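Local structure of pyridoxal kinase (Entamoeba histolytica, 4S1H) at residues 21-31 with 219-230; 209-219 with 248-258. The protein probably phosphorylates pyridoxal with ATP to give pyridoxal 5'-phosphate, as a magnesium-dependent kinase of the ribokinase clan. One frame throughout, in Å; residues are numbered along the deposited sequence.

Contact 1: 21-31 with 219-230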
# COMPACT_ATOMS: atom_id res chain seq x y z
N CYS A 21 -0.03 2.41 -6.45
CA CYS A 21 0.36 1.58 -7.62
C CYS A 21 1.58 0.73 -7.31
O CYS A 21 1.62 -0.45 -7.65
CB CYS A 21 0.65 2.44 -8.84
SG CYS A 21 -0.81 3.29 -9.42
N GLY A 22 2.59 1.33 -6.69
CA GLY A 22 3.81 0.65 -6.36
C GLY A 22 3.57 -0.52 -5.44
O GLY A 22 4.10 -1.60 -5.66
N MET A 23 2.71 -0.33 -4.46
CA MET A 23 2.43 -1.42 -3.51
C MET A 23 1.78 -2.59 -4.23
O MET A 23 2.18 -3.74 -4.07
CB MET A 23 1.54 -0.93 -2.37
CG MET A 23 2.16 0.15 -1.48
SD MET A 23 0.99 1.03 -0.37
CE MET A 23 2.00 2.38 0.19
N ILE A 24 0.75 -2.30 -5.01
CA ILE A 24 0.00 -3.32 -5.71
C ILE A 24 0.94 -4.12 -6.62
O ILE A 24 0.90 -5.35 -6.65
CB ILE A 24 -1.15 -2.72 -6.53
CG1 ILE A 24 -2.21 -2.15 -5.59
CG2 ILE A 24 -1.78 -3.77 -7.46
CD1 ILE A 24 -3.15 -1.16 -6.27
N ILE A 25 1.77 -3.40 -7.38
CA ILE A 25 2.60 -4.05 -8.39
C ILE A 25 3.76 -4.83 -7.74
O ILE A 25 3.95 -6.01 -8.02
CB ILE A 25 3.09 -3.04 -9.45
CG1 ILE A 25 1.86 -2.48 -10.15
CG2 ILE A 25 4.04 -3.74 -10.41
CD1 ILE A 25 2.09 -1.18 -10.90
N LEU A 26 4.53 -4.17 -6.90
CA LEU A 26 5.68 -4.82 -6.22
C LEU A 26 5.21 -5.95 -5.31
O LEU A 26 5.85 -7.02 -5.29
CB LEU A 26 6.52 -3.80 -5.46
CG LEU A 26 7.32 -2.83 -6.33
CD1 LEU A 26 7.84 -1.64 -5.55
CD2 LEU A 26 8.46 -3.52 -7.06
N ASP A 27 4.10 -5.77 -4.62
CA ASP A 27 3.52 -6.91 -3.84
C ASP A 27 3.19 -8.11 -4.78
O ASP A 27 3.53 -9.26 -4.47
CB ASP A 27 2.25 -6.52 -3.02
CG ASP A 27 2.52 -5.49 -1.87
OD1 ASP A 27 3.68 -5.19 -1.51
OD2 ASP A 27 1.51 -4.95 -1.32
N SER A 28 2.58 -7.86 -5.93
CA SER A 28 2.20 -8.94 -6.84
C SER A 28 3.42 -9.66 -7.45
O SER A 28 3.35 -10.83 -7.76
CB SER A 28 1.25 -8.45 -7.95
OG SER A 28 1.81 -8.62 -9.23
N PHE A 29 4.54 -8.95 -7.56
CA PHE A 29 5.80 -9.56 -8.02
C PHE A 29 6.60 -10.15 -6.85
O PHE A 29 7.66 -10.69 -7.08
CB PHE A 29 6.69 -8.51 -8.76
CG PHE A 29 6.40 -8.34 -10.24
CD1 PHE A 29 5.39 -7.51 -10.67
CD2 PHE A 29 7.19 -8.99 -11.21
CE1 PHE A 29 5.13 -7.35 -12.02
CE2 PHE A 29 6.93 -8.83 -12.57
CZ PHE A 29 5.89 -8.00 -12.98
N GLN A 30 6.10 -10.00 -5.62
CA GLN A 30 6.74 -10.49 -4.42
C GLN A 30 8.16 -9.94 -4.24
O GLN A 30 9.08 -10.64 -3.82
CB GLN A 30 6.70 -12.01 -4.36
CG GLN A 30 5.26 -12.54 -4.34
CD GLN A 30 5.22 -13.99 -4.62
OE1 GLN A 30 5.26 -14.38 -5.77
NE2 GLN A 30 5.18 -14.81 -3.57
N ILE A 31 8.27 -8.65 -4.47
CA ILE A 31 9.51 -7.88 -4.29
C ILE A 31 9.34 -7.09 -2.98
O ILE A 31 8.50 -6.19 -2.88
CB ILE A 31 9.80 -6.98 -5.51
CG1 ILE A 31 10.01 -7.83 -6.80
CG2 ILE A 31 11.01 -6.12 -5.20
CD1 ILE A 31 10.01 -7.03 -8.09
N THR A 219 2.06 3.28 -12.95
CA THR A 219 1.91 1.85 -13.21
C THR A 219 3.03 1.38 -14.14
O THR A 219 3.69 0.39 -13.85
CB THR A 219 0.52 1.57 -13.78
OG1 THR A 219 -0.46 1.94 -12.80
CG2 THR A 219 0.36 0.13 -14.19
N LEU A 220 3.29 2.11 -15.21
CA LEU A 220 4.43 1.78 -16.08
C LEU A 220 5.75 1.67 -15.31
O LEU A 220 6.51 0.70 -15.49
CB LEU A 220 4.60 2.80 -17.23
CG LEU A 220 5.85 2.66 -18.15
CD1 LEU A 220 5.91 1.30 -18.80
CD2 LEU A 220 5.86 3.77 -19.18
N THR A 221 6.03 2.67 -14.48
CA THR A 221 7.25 2.74 -13.71
C THR A 221 7.43 1.46 -12.88
O THR A 221 8.52 0.87 -12.91
CB THR A 221 7.21 3.95 -12.78
OG1 THR A 221 7.32 5.16 -13.54
CG2 THR A 221 8.31 3.91 -11.73
N TYR A 222 6.40 1.04 -12.15
CA TYR A 222 6.58 -0.13 -11.25
C TYR A 222 6.59 -1.47 -11.97
O TYR A 222 7.31 -2.37 -11.57
CB TYR A 222 5.57 -0.11 -10.11
CG TYR A 222 5.87 1.04 -9.19
CD1 TYR A 222 6.97 1.01 -8.31
CD2 TYR A 222 5.08 2.17 -9.20
CE1 TYR A 222 7.26 2.10 -7.48
CE2 TYR A 222 5.37 3.26 -8.39
CZ TYR A 222 6.46 3.22 -7.55
OH TYR A 222 6.75 4.27 -6.73
N ILE A 223 5.89 -1.59 -13.09
CA ILE A 223 5.97 -2.84 -13.87
C ILE A 223 7.37 -2.93 -14.51
O ILE A 223 8.02 -3.98 -14.44
CB ILE A 223 4.87 -2.98 -14.93
CG1 ILE A 223 3.48 -2.99 -14.26
CG2 ILE A 223 5.06 -4.29 -15.70
CD1 ILE A 223 2.30 -2.88 -15.22
N LEU A 224 7.80 -1.85 -15.15
CA LEU A 224 9.16 -1.78 -15.73
C LEU A 224 10.25 -2.14 -14.71
O LEU A 224 11.07 -3.03 -14.93
CB LEU A 224 9.41 -0.38 -16.27
CG LEU A 224 10.83 -0.06 -16.71
CD1 LEU A 224 11.24 -0.99 -17.83
CD2 LEU A 224 10.90 1.40 -17.10
N LEU A 225 10.20 -1.49 -13.54
CA LEU A 225 11.17 -1.77 -12.46
C LEU A 225 11.13 -3.20 -12.00
O LEU A 225 12.18 -3.81 -11.79
CB LEU A 225 10.91 -0.88 -11.25
CG LEU A 225 11.89 -1.06 -10.10
CD1 LEU A 225 13.23 -0.44 -10.44
CD2 LEU A 225 11.29 -0.50 -8.83
N SER A 226 9.92 -3.76 -11.81
CA SER A 226 9.80 -5.16 -11.38
C SER A 226 10.55 -6.08 -12.36
O SER A 226 11.28 -6.95 -11.94
CB SER A 226 8.35 -5.58 -11.24
OG SER A 226 7.73 -4.79 -10.24
N TRP A 227 10.37 -5.88 -13.68
CA TRP A 227 11.05 -6.74 -14.65
C TRP A 227 12.58 -6.51 -14.68
O TRP A 227 13.32 -7.45 -14.78
CB TRP A 227 10.47 -6.57 -16.04
CG TRP A 227 9.15 -7.21 -16.23
CD1 TRP A 227 8.04 -6.61 -16.70
CD2 TRP A 227 8.79 -8.58 -15.96
NE1 TRP A 227 7.00 -7.51 -16.75
CE2 TRP A 227 7.44 -8.73 -16.28
CE3 TRP A 227 9.49 -9.71 -15.48
CZ2 TRP A 227 6.74 -9.94 -16.12
CZ3 TRP A 227 8.80 -10.91 -15.30
CH2 TRP A 227 7.44 -11.02 -15.63
N ILE A 228 13.00 -5.27 -14.50
CA ILE A 228 14.43 -5.00 -14.31
C ILE A 228 14.99 -5.76 -13.10
O ILE A 228 16.04 -6.39 -13.18
CB ILE A 228 14.70 -3.51 -14.17
CG1 ILE A 228 14.44 -2.77 -15.50
CG2 ILE A 228 16.14 -3.27 -13.73
CD1 ILE A 228 14.36 -1.28 -15.37
N ILE A 229 14.26 -5.68 -12.01
CA ILE A 229 14.64 -6.42 -10.81
C ILE A 229 14.75 -7.92 -11.07
O ILE A 229 15.69 -8.58 -10.57
CB ILE A 229 13.70 -6.10 -9.61
CG1 ILE A 229 13.94 -4.66 -9.15
CG2 ILE A 229 13.90 -7.08 -8.46
CD1 ILE A 229 12.93 -4.10 -8.17
N LYS A 230 13.79 -8.47 -11.81
CA LYS A 230 13.80 -9.90 -12.15
C LYS A 230 14.90 -10.30 -13.18
O LYS A 230 15.03 -11.48 -13.50
CB LYS A 230 12.42 -10.35 -12.65
CG LYS A 230 11.27 -10.22 -11.63
CD LYS A 230 11.41 -11.16 -10.46
CE LYS A 230 10.34 -10.87 -9.43
NZ LYS A 230 10.50 -11.76 -8.24

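Contact 2: 209-219 with 248-258. With ADP (adenosine-5'-diphosphate), chain C.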
# COMPACT_ATOMS: atom_id res chain seq x y z
N ILE A 209 -5.77 4.96 -26.73
CA ILE A 209 -7.08 4.54 -26.27
C ILE A 209 -7.76 5.80 -25.75
O ILE A 209 -7.14 6.58 -25.03
CB ILE A 209 -6.96 3.49 -25.14
CG1 ILE A 209 -6.29 2.21 -25.67
CG2 ILE A 209 -8.33 3.19 -24.54
CD1 ILE A 209 -5.89 1.21 -24.61
N GLU A 210 -9.02 6.01 -26.12
CA GLU A 210 -9.72 7.24 -25.74
C GLU A 210 -9.84 7.41 -24.22
O GLU A 210 -10.23 6.48 -23.51
CB GLU A 210 -11.12 7.30 -26.36
CG GLU A 210 -11.11 7.70 -27.84
CD GLU A 210 -10.44 9.05 -28.09
OE1 GLU A 210 -10.54 9.96 -27.24
OE2 GLU A 210 -9.79 9.19 -29.15
N GLY A 211 -9.48 8.61 -23.75
CA GLY A 211 -9.46 8.94 -22.32
C GLY A 211 -8.12 9.53 -21.92
O GLY A 211 -7.09 9.18 -22.51
N ASP A 212 -8.13 10.40 -20.91
CA ASP A 212 -6.90 10.76 -20.17
C ASP A 212 -6.96 10.04 -18.82
O ASP A 212 -7.87 10.26 -18.01
CB ASP A 212 -6.61 12.26 -20.00
CG ASP A 212 -5.09 12.57 -19.85
OD1 ASP A 212 -4.30 12.32 -20.79
OD2 ASP A 212 -4.68 13.07 -18.78
N PHE A 213 -5.99 9.15 -18.61
CA PHE A 213 -5.99 8.23 -17.48
C PHE A 213 -5.04 8.77 -16.42
O PHE A 213 -4.07 9.49 -16.73
CB PHE A 213 -5.56 6.82 -17.94
CG PHE A 213 -6.54 6.17 -18.88
CD1 PHE A 213 -7.69 5.54 -18.39
CD2 PHE A 213 -6.33 6.21 -20.26
CE1 PHE A 213 -8.59 4.94 -19.25
CE2 PHE A 213 -7.23 5.62 -21.12
CZ PHE A 213 -8.37 4.99 -20.63
N THR A 214 -5.33 8.41 -15.17
CA THR A 214 -4.53 8.83 -14.05
C THR A 214 -3.84 7.58 -13.46
O THR A 214 -4.40 6.48 -13.47
CB THR A 214 -5.42 9.57 -13.03
OG1 THR A 214 -6.00 10.73 -13.67
CG2 THR A 214 -4.62 10.01 -11.82
N GLY A 215 -2.61 7.75 -13.04
CA GLY A 215 -1.79 6.63 -12.53
C GLY A 215 -1.13 5.73 -13.56
O GLY A 215 -0.52 4.71 -13.21
N VAL A 216 -1.25 6.07 -14.83
CA VAL A 216 -0.71 5.18 -15.87
C VAL A 216 0.81 5.21 -15.94
O VAL A 216 1.47 4.18 -16.06
CB VAL A 216 -1.33 5.45 -17.27
CG1 VAL A 216 -2.68 4.80 -17.35
CG2 VAL A 216 -1.43 6.94 -17.60
N GLY A 217 1.38 6.40 -15.84
CA GLY A 217 2.82 6.53 -15.76
C GLY A 217 3.40 5.86 -14.54
O GLY A 217 4.46 5.27 -14.61
N ASP A 218 2.70 5.99 -13.42
CA ASP A 218 3.15 5.32 -12.20
C ASP A 218 3.14 3.79 -12.39
O ASP A 218 4.09 3.10 -12.00
CB ASP A 218 2.25 5.73 -11.01
CG ASP A 218 2.21 7.26 -10.80
OD1 ASP A 218 3.19 7.95 -11.22
OD2 ASP A 218 1.20 7.77 -10.24
N THR A 219 2.06 3.28 -12.95
CA THR A 219 1.91 1.85 -13.21
C THR A 219 3.03 1.38 -14.14
O THR A 219 3.69 0.39 -13.85
CB THR A 219 0.52 1.57 -13.78
OG1 THR A 219 -0.46 1.94 -12.80
CG2 THR A 219 0.36 0.13 -14.19
N ILE A 248 -4.43 -3.42 -19.23
CA ILE A 248 -5.13 -2.77 -18.13
C ILE A 248 -6.08 -1.70 -18.66
O ILE A 248 -7.24 -1.65 -18.26
CB ILE A 248 -4.17 -2.15 -17.10
CG1 ILE A 248 -3.35 -3.24 -16.41
CG2 ILE A 248 -4.93 -1.32 -16.06
CD1 ILE A 248 -2.15 -2.71 -15.67
N LEU A 249 -5.60 -0.88 -19.58
CA LEU A 249 -6.43 0.20 -20.11
C LEU A 249 -7.61 -0.27 -20.95
O LEU A 249 -8.72 0.27 -20.84
CB LEU A 249 -5.59 1.17 -20.91
CG LEU A 249 -4.58 1.88 -20.05
CD1 LEU A 249 -3.75 2.75 -20.93
CD2 LEU A 249 -5.25 2.74 -18.98
N ARG A 250 -7.39 -1.28 -21.80
CA ARG A 250 -8.49 -1.90 -22.56
C ARG A 250 -9.57 -2.43 -21.64
O ARG A 250 -10.75 -2.44 -21.99
CB ARG A 250 -7.99 -3.00 -23.51
CG ARG A 250 -7.30 -2.45 -24.76
CD ARG A 250 -6.90 -3.52 -25.76
NE ARG A 250 -5.98 -3.02 -26.79
CZ ARG A 250 -5.59 -3.72 -27.86
NH1 ARG A 250 -6.05 -4.95 -28.07
NH2 ARG A 250 -4.75 -3.17 -28.73
N ASN A 251 -9.17 -2.84 -20.44
CA ASN A 251 -10.11 -3.35 -19.46
C ASN A 251 -10.56 -2.37 -18.39
O ASN A 251 -11.16 -2.78 -17.39
CB ASN A 251 -9.50 -4.60 -18.83
CG ASN A 251 -9.48 -5.74 -19.83
OD1 ASN A 251 -10.50 -6.41 -20.03
ND2 ASN A 251 -8.36 -5.92 -20.49
N THR A 252 -10.32 -1.08 -18.62
CA THR A 252 -10.70 -0.04 -17.69
C THR A 252 -11.93 0.66 -18.23
O THR A 252 -11.97 1.05 -19.39
CB THR A 252 -9.54 0.95 -17.50
OG1 THR A 252 -8.45 0.27 -16.90
CG2 THR A 252 -9.95 2.13 -16.67
N VAL A 253 -12.95 0.80 -17.38
CA VAL A 253 -14.24 1.37 -17.81
C VAL A 253 -14.32 2.89 -17.68
O VAL A 253 -14.73 3.55 -18.64
CB VAL A 253 -15.43 0.64 -17.14
CG1 VAL A 253 -16.75 1.36 -17.41
CG2 VAL A 253 -15.49 -0.80 -17.64
N GLY A 254 -13.94 3.45 -16.53
CA GLY A 254 -13.90 4.92 -16.41
C GLY A 254 -12.63 5.50 -17.00
O GLY A 254 -11.87 4.81 -17.69
N THR A 255 -12.42 6.78 -16.76
CA THR A 255 -11.07 7.34 -16.81
C THR A 255 -10.62 7.81 -15.41
O THR A 255 -9.45 8.16 -15.24
CB THR A 255 -10.95 8.48 -17.83
OG1 THR A 255 -11.96 9.46 -17.58
CG2 THR A 255 -11.12 7.94 -19.25
N ALA A 256 -11.55 7.77 -14.44
CA ALA A 256 -11.28 8.16 -13.06
C ALA A 256 -10.16 7.32 -12.45
O ALA A 256 -9.21 7.88 -11.88
CB ALA A 256 -12.56 8.05 -12.21
N GLU A 257 -10.27 5.99 -12.58
CA GLU A 257 -9.32 5.04 -11.98
C GLU A 257 -9.02 3.85 -12.89
O GLU A 257 -9.95 3.29 -13.49
CB GLU A 257 -9.87 4.49 -10.67
CG GLU A 257 -10.20 5.53 -9.62
CD GLU A 257 -9.01 6.24 -9.00
OE1 GLU A 257 -7.80 5.87 -9.21
OE2 GLU A 257 -9.31 7.16 -8.20
N ILE A 258 -7.73 3.50 -13.02
CA ILE A 258 -7.32 2.33 -13.79
C ILE A 258 -7.68 1.06 -13.07
O ILE A 258 -7.73 1.03 -11.82
CB ILE A 258 -5.81 2.33 -14.16
CG1 ILE A 258 -4.94 2.40 -12.90
CG2 ILE A 258 -5.52 3.47 -15.14
CD1 ILE A 258 -3.47 2.22 -13.16
PB ADP C . 1.97 9.86 -17.22
O1B ADP C . 1.46 10.98 -18.10
O2B ADP C . 0.95 9.38 -16.20
O3B ADP C . 3.35 10.16 -16.70
PA ADP C . 1.99 8.50 -19.78
O1A ADP C . 3.31 8.76 -20.45
O2A ADP C . 0.80 9.32 -20.17
O3A ADP C . 2.17 8.58 -18.18
O5' ADP C . 1.60 6.97 -19.95
C5' ADP C . 2.44 5.90 -19.59
C4' ADP C . 2.14 4.77 -20.54
O4' ADP C . 0.76 4.43 -20.44
C3' ADP C . 2.36 5.19 -21.99
O3' ADP C . 3.71 4.92 -22.41
C2' ADP C . 1.33 4.38 -22.72
O2' ADP C . 1.83 3.08 -22.97
C1' ADP C . 0.18 4.26 -21.73
N9 ADP C . -0.92 5.24 -21.93
C8 ADP C . -1.21 6.35 -21.24
N7 ADP C . -2.32 6.95 -21.71
C5 ADP C . -2.77 6.20 -22.73
C6 ADP C . -3.91 6.25 -23.67
N6 ADP C . -4.79 7.26 -23.60
N1 ADP C . -4.00 5.26 -24.59
C2 ADP C . -3.09 4.24 -24.66
N3 ADP C . -2.04 4.14 -23.83
C4 ADP C . -1.84 5.07 -22.86
O HOH W 1 -6.01 5.53 -11.34

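Contact 1: 21-31 with 219-230
F29 buries more surface here than any other residue, and its ring meets the helix 219-229 in two ways. S226 CB stands over the ring centre, 3.4 Å from the centroid and 8° off the normal, which makes a CH-pi contact. The far edge, CE2 and CZ, points at the face of the W227 six-membered ring; planes at 88° define a T-shaped pair. The S226 hydroxyl has its rotation fixed by a bond: OG, beside its backbone N, donates to Y222 O over 2.8 Å, while S226 N reaches the same oxygen from the opposite face of the carbonyl plane. Y222 is the second pillar. Having no side chain, G22 makes room for the Y222 ring to lie face-on over its CA, 3.4 Å from the centroid. I25 and Y222 act as reciprocal knobs: I25 enters the hole formed by T219, Y222, I223 and S226, with CD1 3.7 Å from Y222 CB. At the outer end K230 NZ makes a weak bond to F29 O. The axes of helices 21-28 and 219-229 cross at -25°, nearly parallel. This is a buried helix-helix contact beside the parallel strands of the central sheet in a ribokinase-like alpha/beta fold. Helix 234-250 backs L220, L224 and W227, strand 78-81 touches Y222 and L225, M23 and L26 touch strand 33-41, and M23 also packs on M23 of the second subunit.

Contact 2: 209-219 with 248-258
L249 meets F213, V216 and I209 across this contact, and tracing it outward from the backbone shows how it links protein to nucleotide. Its CB is 3.7 Å from I209 CD1. At CG, which lies beside the backbone N (chi1 -66°), the chain forks. CD1 goes to the adenine, 3.6 Å from ADP C4. CD2 turns to the protein and sits over the centre of the F213 ring, 11° off the normal in a CH-pi contact, while also touching V216 CG1. F213 thus has a methyl on one face and ADP N6 in plane at its edge. Adenine is read by the backbone of I209: N donates to ADP N1 at 2.8 Å with a straight 168° N-H...N angle, and I209 O accepts a hydrogen bond from ADP N6. At the phosphate end G217 N donates to ADP O2B; T179 O, S180 OG and N143 ND2 also bond ADP. G211 carries no side chain, and T255 CG2 comes to 3.6 Å from its CA, though T255 is poorly ordered. I258 CG2 packs on V216 CG1, and a water joins T214 O, E257 OE1 and I258 N, bridging the two segments where they make no direct hydrogen bond. The chemistry implies a division of labour: apolar side chains join the two segments and cover one side of the base, whereas the I209 main chain matches the N1 and N6 edge of adenine and G217 N adds one bond.

Overall arrangement
Helix 216-229 belongs to both contacts, which share T219 and have centres about 17 Å apart. Contact 1 is core: 12 of its 14 touching residues are buried, and two nearly parallel helices mesh through knobs-into-holes and aromatic packing. Contact 2 is only partly buried, with 7 of 16 touching residues buried, and brings the loop leading into that helix against the end of helix 234-250 and the loop beyond it. There ADP and a bridging water join the packing. The two meet directly where C21 SG lies 4.1 Å from G215 O. One helix therefore offers its N-terminal end to the nucleotide and its later turns to the protein interior.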